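Local coordinates for protein ethanolamine kinase Pv091845 (Plasmodium vivax, PDB 2QG7) that belongs to the choline/ethanolamine kinase family and probably phosphorylates ethanolamine in the first step of phosphatidylethanolamine synthesis, at residues K194-Q199 against E386-F390; L209-L214 against V291-C295. All coordinates share one frame; numbering follows the deposited sequence.

Contact 1 of 2, residues K194-Q199 against E386-F390; sequences KNPKFQ and EEYHF
Gln199 and His389 are turned toward one another by their first torsions: in Gln199 CG stands anti to the carbonyl carbon (chi1 -76°) with the chain extended beyond it, and in His389 CG stands anti to the backbone N (chi1 -171°). The amide and the imidazole then lie nearly parallel, their planes 19° apart. His389 ND1 donates to Gln199 OE1 at 3.1 Å along a bent bond, the donor sitting above the carbonyl plane of the amide and the oxygen tilted out of the ring plane. The other end of the same amide works as a donor: Gln199 NE2 reaches Glu386 O at 3.2 Å, again from above the carbonyl plane, and also bonds the Tyr371 hydroxyl. With bonds at both OE1 and NE2, the rotation of the amide is fixed. The carbonyl of Glu386 is thereby tied to the neighbouring helix as well as weakly to Phe390 N of its own. In the helical lobe of this protein-kinase-like fold, these bonds join the first turn of helix 196-210 to an early turn of helix 384-395. Asn195 caps the former, its OD1 taking a weak bond from Lys197 N. Just before that start, Lys194 folds its ammonium over at the last torsion to form a salt bridge, NZ to Glu386 OE1 at 3.1 Å, on the syn lone pair of the carboxylate; Leu380 O is a second acceptor for NZ. The carbonyl oxygen of Pro196 lies at the edge of the His389 ring, Pro196 O 3.3 Å from His389 CE1, and Pro196 CB approaches the same CE1 at 3.7 Å. Deeper in, Phe390 brings CD1 to 3.6 Å from Gln199 O, while its ring packs on Ile202, Ala203 and Leu206 farther along the helix and meets Phe368 edge-to-face.

Contact 2 of 2, residues L209-L214 against V291-C295; sequences LHDIKL and VLCHC
Val291 lays a methyl over one face of the His210 ring, a CH-pi contact with CG2 3.6 Å from the ring centroid and offset toward the rim. With CG1 anti to the carbonyl carbon (chi1 -57°), CG2 is left between the backbone N and the carbonyl carbon, and from there it meets CG and CD2 of the imidazole. Leu292 follows with the most extensive contacts of the segment. Its carbonyl oxygen comes in at the edge of the same ring, 3.1 Å from His210 CD2, and also abuts Leu209 CG at 3.2 Å. Its side chain faces Leu209, Ile212 and Leu214, Leu292 CD2 lying 4.1 Å from Ile212 CD1; Ile157 and Leu161 of helix 151-163 extend this apolar cluster. Cys293 has its CB directed away, yet SG stands 4.0 Å from His210 NE2, oblique to the ring. Next along the chain, Leu209 CD2 lies 3.5 Å from His294 N and 3.7 Å from His294 CB. The run from His294 to Asp296 has the His-x-Asp pattern that opens Brenner's phosphotransferase motif in this family, consistent with a place at the catalytic loop. Asp363 OD2 accepts from both His210 NE2 and His294 N, and Tyr394 OH bonds His210 ND1. No hydrogen bond runs directly between the two segments: packing seats the strand on the helix end, while the buried imidazole, bonded at both nitrogens, links helix to loop through a shared carboxylate.

Helix 196-210 serves both contacts, contact 1 at its first turn and contact 2 at its last, with centres about 20 Å apart and nearest atoms about 7 Å apart. Contact 1 is partly buried, its centre about 22 Å from that of the chain, and rests on direct polar links: two side-chain hydrogen bonds between helices 196-210 and 384-395, and a salt bridge from Lys194 just before the first. Contact 2 is buried, its centre about 15 Å from that of the chain, and sets the helix end and the turn after it against a strand and the loop beyond, using leucine, isoleucine and valine side chains and a histidine face. One helix thus ties helix 384-395 to the probable catalytic loop.

Contact 1 of 2, residues K194-Q199 against E386-F390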
loop_
_atom_site.group_PDB
_atom_site.type_symbol
_atom_site.label_atom_id
_atom_site.label_comp_id
_atom_site.label_asym_id
_atom_site.label_seq_id
_atom_site.Cartn_x
_atom_site.Cartn_y
_atom_site.Cartn_z
ATOM N N LYS D 194 -18.897 4.194 9.059
ATOM C CA LYS D 194 -18.611 3.267 10.133
ATOM C C LYS D 194 -19.396 3.660 11.386
ATOM O O LYS D 194 -19.650 2.842 12.258
ATOM C CB LYS D 194 -17.109 3.296 10.424
ATOM C CG LYS D 194 -16.626 2.248 11.481
ATOM C CD LYS D 194 -15.128 2.370 11.680
ATOM C CE LYS D 194 -14.605 1.437 12.750
ATOM N NZ LYS D 194 -14.672 0.007 12.305
ATOM N N ASN D 195 -19.741 4.938 11.458
ATOM C CA ASN D 195 -20.525 5.542 12.537
ATOM C C ASN D 195 -21.970 4.989 12.588
ATOM O O ASN D 195 -22.708 5.072 11.602
ATOM C CB ASN D 195 -20.491 7.069 12.359
ATOM C CG ASN D 195 -21.279 7.802 13.399
ATOM O OD1 ASN D 195 -21.619 7.242 14.442
ATOM N ND2 ASN D 195 -21.589 9.069 13.121
ATOM N N PRO D 196 -22.335 4.349 13.721
ATOM C CA PRO D 196 -23.653 3.687 13.944
ATOM C C PRO D 196 -24.884 4.552 13.579
ATOM O O PRO D 196 -25.911 4.033 13.171
ATOM C CB PRO D 196 -23.624 3.363 15.451
ATOM C CG PRO D 196 -22.147 3.096 15.720
ATOM C CD PRO D 196 -21.438 4.177 14.892
ATOM N N LYS D 197 -24.747 5.852 13.729
ATOM C CA LYS D 197 -25.729 6.834 13.320
ATOM C C LYS D 197 -25.998 6.782 11.798
ATOM O O LYS D 197 -27.154 6.857 11.360
ATOM C CB LYS D 197 -25.199 8.200 13.782
ATOM C CG LYS D 197 -25.806 9.470 13.134
ATOM C CD LYS D 197 -24.959 10.742 13.508
ATOM C CE LYS D 197 -25.488 11.965 12.701
ATOM N NZ LYS D 197 -24.690 13.291 12.924
ATOM N N PHE D 198 -24.952 6.629 10.990
ATOM C CA PHE D 198 -25.119 6.525 9.526
ATOM C C PHE D 198 -25.322 5.082 9.049
ATOM O O PHE D 198 -25.967 4.860 8.033
ATOM C CB PHE D 198 -23.945 7.187 8.773
ATOM C CG PHE D 198 -23.839 8.667 8.996
ATOM C CD1 PHE D 198 -22.870 9.189 9.858
ATOM C CD2 PHE D 198 -24.720 9.544 8.364
ATOM C CE1 PHE D 198 -22.765 10.567 10.067
ATOM C CE2 PHE D 198 -24.648 10.926 8.587
ATOM C CZ PHE D 198 -23.665 11.437 9.423
ATOM N N GLN D 199 -24.756 4.112 9.771
ATOM C CA GLN D 199 -24.986 2.693 9.467
ATOM C C GLN D 199 -26.473 2.410 9.342
ATOM O O GLN D 199 -26.935 1.839 8.353
ATOM C CB GLN D 199 -24.440 1.811 10.589
ATOM C CG GLN D 199 -22.922 1.631 10.647
ATOM C CD GLN D 199 -22.583 0.495 11.592
ATOM O OE1 GLN D 199 -22.972 0.516 12.765
ATOM N NE2 GLN D 199 -21.921 -0.540 11.084
ATOM N N GLU D 386 -20.481 -4.904 14.817
ATOM C CA GLU D 386 -20.753 -3.823 13.876
ATOM C C GLU D 386 -21.490 -4.303 12.639
ATOM O O GLU D 386 -22.319 -3.575 12.093
ATOM C CB GLU D 386 -19.476 -3.128 13.486
ATOM C CG GLU D 386 -18.830 -2.363 14.583
ATOM C CD GLU D 386 -17.513 -1.741 14.144
ATOM O OE1 GLU D 386 -17.457 -1.052 13.083
ATOM O OE2 GLU D 386 -16.522 -1.944 14.883
ATOM N N GLU D 387 -21.191 -5.510 12.183
ATOM C CA GLU D 387 -21.963 -6.109 11.111
ATOM C C GLU D 387 -23.444 -6.305 11.521
ATOM O O GLU D 387 -24.378 -6.143 10.712
ATOM C CB GLU D 387 -21.360 -7.446 10.718
ATOM C CG GLU D 387 -20.005 -7.348 10.092
ATOM C CD GLU D 387 -19.445 -8.696 9.627
ATOM O OE1 GLU D 387 -19.945 -9.758 10.071
ATOM O OE2 GLU D 387 -18.464 -8.687 8.829
ATOM N N TYR D 388 -23.630 -6.683 12.789
ATOM C CA TYR D 388 -24.934 -6.901 13.387
ATOM C C TYR D 388 -25.801 -5.613 13.406
ATOM O O TYR D 388 -26.965 -5.622 12.963
ATOM C CB TYR D 388 -24.721 -7.449 14.806
ATOM C CG TYR D 388 -25.960 -7.959 15.481
ATOM C CD1 TYR D 388 -26.373 -9.280 15.306
ATOM C CD2 TYR D 388 -26.726 -7.108 16.303
ATOM C CE1 TYR D 388 -27.508 -9.755 15.931
ATOM C CE2 TYR D 388 -27.886 -7.575 16.922
ATOM C CZ TYR D 388 -28.261 -8.904 16.734
ATOM O OH TYR D 388 -29.398 -9.367 17.358
ATOM N N HIS D 389 -25.231 -4.527 13.929
ATOM C CA HIS D 389 -25.925 -3.271 13.990
ATOM C C HIS D 389 -26.431 -2.795 12.622
ATOM O O HIS D 389 -27.495 -2.231 12.539
ATOM C CB HIS D 389 -25.071 -2.200 14.688
ATOM C CG HIS D 389 -25.820 -0.927 14.980
ATOM N ND1 HIS D 389 -25.741 0.189 14.174
ATOM C CD2 HIS D 389 -26.702 -0.610 15.964
ATOM C CE1 HIS D 389 -26.518 1.146 14.660
ATOM N NE2 HIS D 389 -27.106 0.692 15.750
ATOM N N PHE D 390 -25.675 -3.022 11.553
ATOM C CA PHE D 390 -26.068 -2.589 10.201
ATOM C C PHE D 390 -27.217 -3.438 9.659
ATOM O O PHE D 390 -28.190 -2.939 9.064
ATOM C CB PHE D 390 -24.856 -2.695 9.252
ATOM C CG PHE D 390 -25.120 -2.217 7.824
ATOM C CD1 PHE D 390 -24.829 -0.903 7.442
ATOM C CD2 PHE D 390 -25.600 -3.093 6.845
ATOM C CE1 PHE D 390 -25.024 -0.483 6.133
ATOM C CE2 PHE D 390 -25.815 -2.656 5.526
ATOM C CZ PHE D 390 -25.530 -1.363 5.168
#

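Contact 2 of 2, residues L209-L214 against V291-C295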
loop_
_atom_site.group_PDB
_atom_site.type_symbol
_atom_site.label_atom_id
_atom_site.label_comp_id
_atom_site.label_asym_id
_atom_site.label_seq_id
_atom_site.Cartn_x
_atom_site.Cartn_y
_atom_site.Cartn_z
ATOM N N LEU D 209 -33.404 0.038 -1.919
ATOM C CA LEU D 209 -32.832 -0.357 -3.185
ATOM C C LEU D 209 -33.018 -1.848 -3.426
ATOM O O LEU D 209 -33.399 -2.286 -4.513
ATOM C CB LEU D 209 -31.345 0.059 -3.241
ATOM C CG LEU D 209 -30.373 -0.548 -4.264
ATOM C CD1 LEU D 209 -30.705 -0.086 -5.651
ATOM C CD2 LEU D 209 -28.947 -0.206 -3.915
ATOM N N HIS D 210 -32.753 -2.641 -2.398
ATOM C CA HIS D 210 -32.834 -4.087 -2.545
ATOM C C HIS D 210 -34.270 -4.633 -2.680
ATOM O O HIS D 210 -34.465 -5.768 -3.122
ATOM C CB HIS D 210 -32.025 -4.776 -1.437
ATOM C CG HIS D 210 -30.538 -4.621 -1.606
ATOM N ND1 HIS D 210 -29.616 -5.115 -0.692
ATOM C CD2 HIS D 210 -29.819 -4.012 -2.582
ATOM C CE1 HIS D 210 -28.396 -4.819 -1.105
ATOM N NE2 HIS D 210 -28.493 -4.149 -2.245
ATOM N N ASP D 211 -35.257 -3.812 -2.310
ATOM C CA ASP D 211 -36.685 -4.167 -2.368
ATOM C C ASP D 211 -37.284 -4.021 -3.750
ATOM O O ASP D 211 -38.358 -4.536 -4.014
ATOM C CB ASP D 211 -37.496 -3.314 -1.398
ATOM C CG ASP D 211 -37.390 -3.803 0.046
ATOM O OD1 ASP D 211 -37.083 -5.003 0.249
ATOM O OD2 ASP D 211 -37.614 -2.993 0.979
ATOM N N ILE D 212 -36.598 -3.311 -4.628
ATOM C CA ILE D 212 -37.048 -3.116 -5.994
ATOM C C ILE D 212 -37.186 -4.458 -6.701
ATOM O O ILE D 212 -36.206 -5.194 -6.864
ATOM C CB ILE D 212 -36.112 -2.151 -6.781
ATOM C CG1 ILE D 212 -36.084 -0.779 -6.119
ATOM C CG2 ILE D 212 -36.546 -1.994 -8.205
ATOM C CD1 ILE D 212 -35.105 0.143 -6.761
ATOM N N LYS D 213 -38.416 -4.756 -7.123
ATOM C CA LYS D 213 -38.740 -6.002 -7.804
ATOM C C LYS D 213 -38.177 -6.054 -9.206
ATOM O O LYS D 213 -38.211 -5.052 -9.953
ATOM C CB LYS D 213 -40.257 -6.241 -7.822
ATOM C CG LYS D 213 -40.832 -6.615 -6.447
ATOM C CD LYS D 213 -42.341 -6.800 -6.520
ATOM C CE LYS D 213 -42.974 -6.751 -5.101
ATOM N NZ LYS D 213 -44.429 -7.089 -5.229
ATOM N N LEU D 214 -37.664 -7.244 -9.553
ATOM C CA LEU D 214 -37.051 -7.452 -10.866
ATOM C C LEU D 214 -37.844 -8.478 -11.636
ATOM O O LEU D 214 -37.744 -9.689 -11.382
ATOM C CB LEU D 214 -35.565 -7.868 -10.748
ATOM C CG LEU D 214 -34.582 -6.857 -10.110
ATOM C CD1 LEU D 214 -33.153 -7.461 -10.051
ATOM C CD2 LEU D 214 -34.565 -5.522 -10.901
ATOM N N VAL D 291 -30.672 -9.235 -6.107
ATOM C CA VAL D 291 -31.432 -7.989 -6.003
ATOM C C VAL D 291 -30.770 -6.922 -6.855
ATOM O O VAL D 291 -29.708 -7.155 -7.452
ATOM C CB VAL D 291 -31.590 -7.530 -4.534
ATOM C CG1 VAL D 291 -32.264 -8.642 -3.712
ATOM C CG2 VAL D 291 -30.271 -7.210 -3.916
ATOM N N LEU D 292 -31.401 -5.761 -6.971
ATOM C CA LEU D 292 -30.762 -4.649 -7.671
ATOM C C LEU D 292 -29.799 -4.063 -6.673
ATOM O O LEU D 292 -30.214 -3.480 -5.642
ATOM C CB LEU D 292 -31.799 -3.616 -8.080
ATOM C CG LEU D 292 -31.357 -2.472 -9.000
ATOM C CD1 LEU D 292 -30.564 -2.991 -10.207
ATOM C CD2 LEU D 292 -32.555 -1.648 -9.422
ATOM N N CYS D 293 -28.512 -4.245 -6.965
ATOM C CA CYS D 293 -27.439 -3.748 -6.104
ATOM C C CYS D 293 -26.889 -2.408 -6.589
ATOM O O CYS D 293 -26.998 -2.069 -7.747
ATOM C CB CYS D 293 -26.341 -4.792 -6.062
ATOM S SG CYS D 293 -26.795 -6.316 -5.193
ATOM N N HIS D 294 -26.322 -1.622 -5.683
ATOM C CA HIS D 294 -25.567 -0.435 -6.081
ATOM C C HIS D 294 -24.187 -0.763 -6.687
ATOM O O HIS D 294 -23.813 -0.234 -7.763
ATOM C CB HIS D 294 -25.419 0.513 -4.911
ATOM C CG HIS D 294 -24.766 1.814 -5.286
ATOM N ND1 HIS D 294 -23.401 1.939 -5.483
ATOM C CD2 HIS D 294 -25.288 3.045 -5.491
ATOM C CE1 HIS D 294 -23.117 3.187 -5.797
ATOM N NE2 HIS D 294 -24.242 3.880 -5.804
ATOM N N CYS D 295 -23.445 -1.637 -5.994
ATOM C CA CYS D 295 -22.176 -2.256 -6.477
ATOM C C CYS D 295 -20.886 -1.468 -6.256
ATOM O O CYS D 295 -19.817 -2.003 -6.503
ATOM C CB CYS D 295 -22.268 -2.712 -7.934
ATOM S SG CYS D 295 -23.613 -3.828 -8.272
#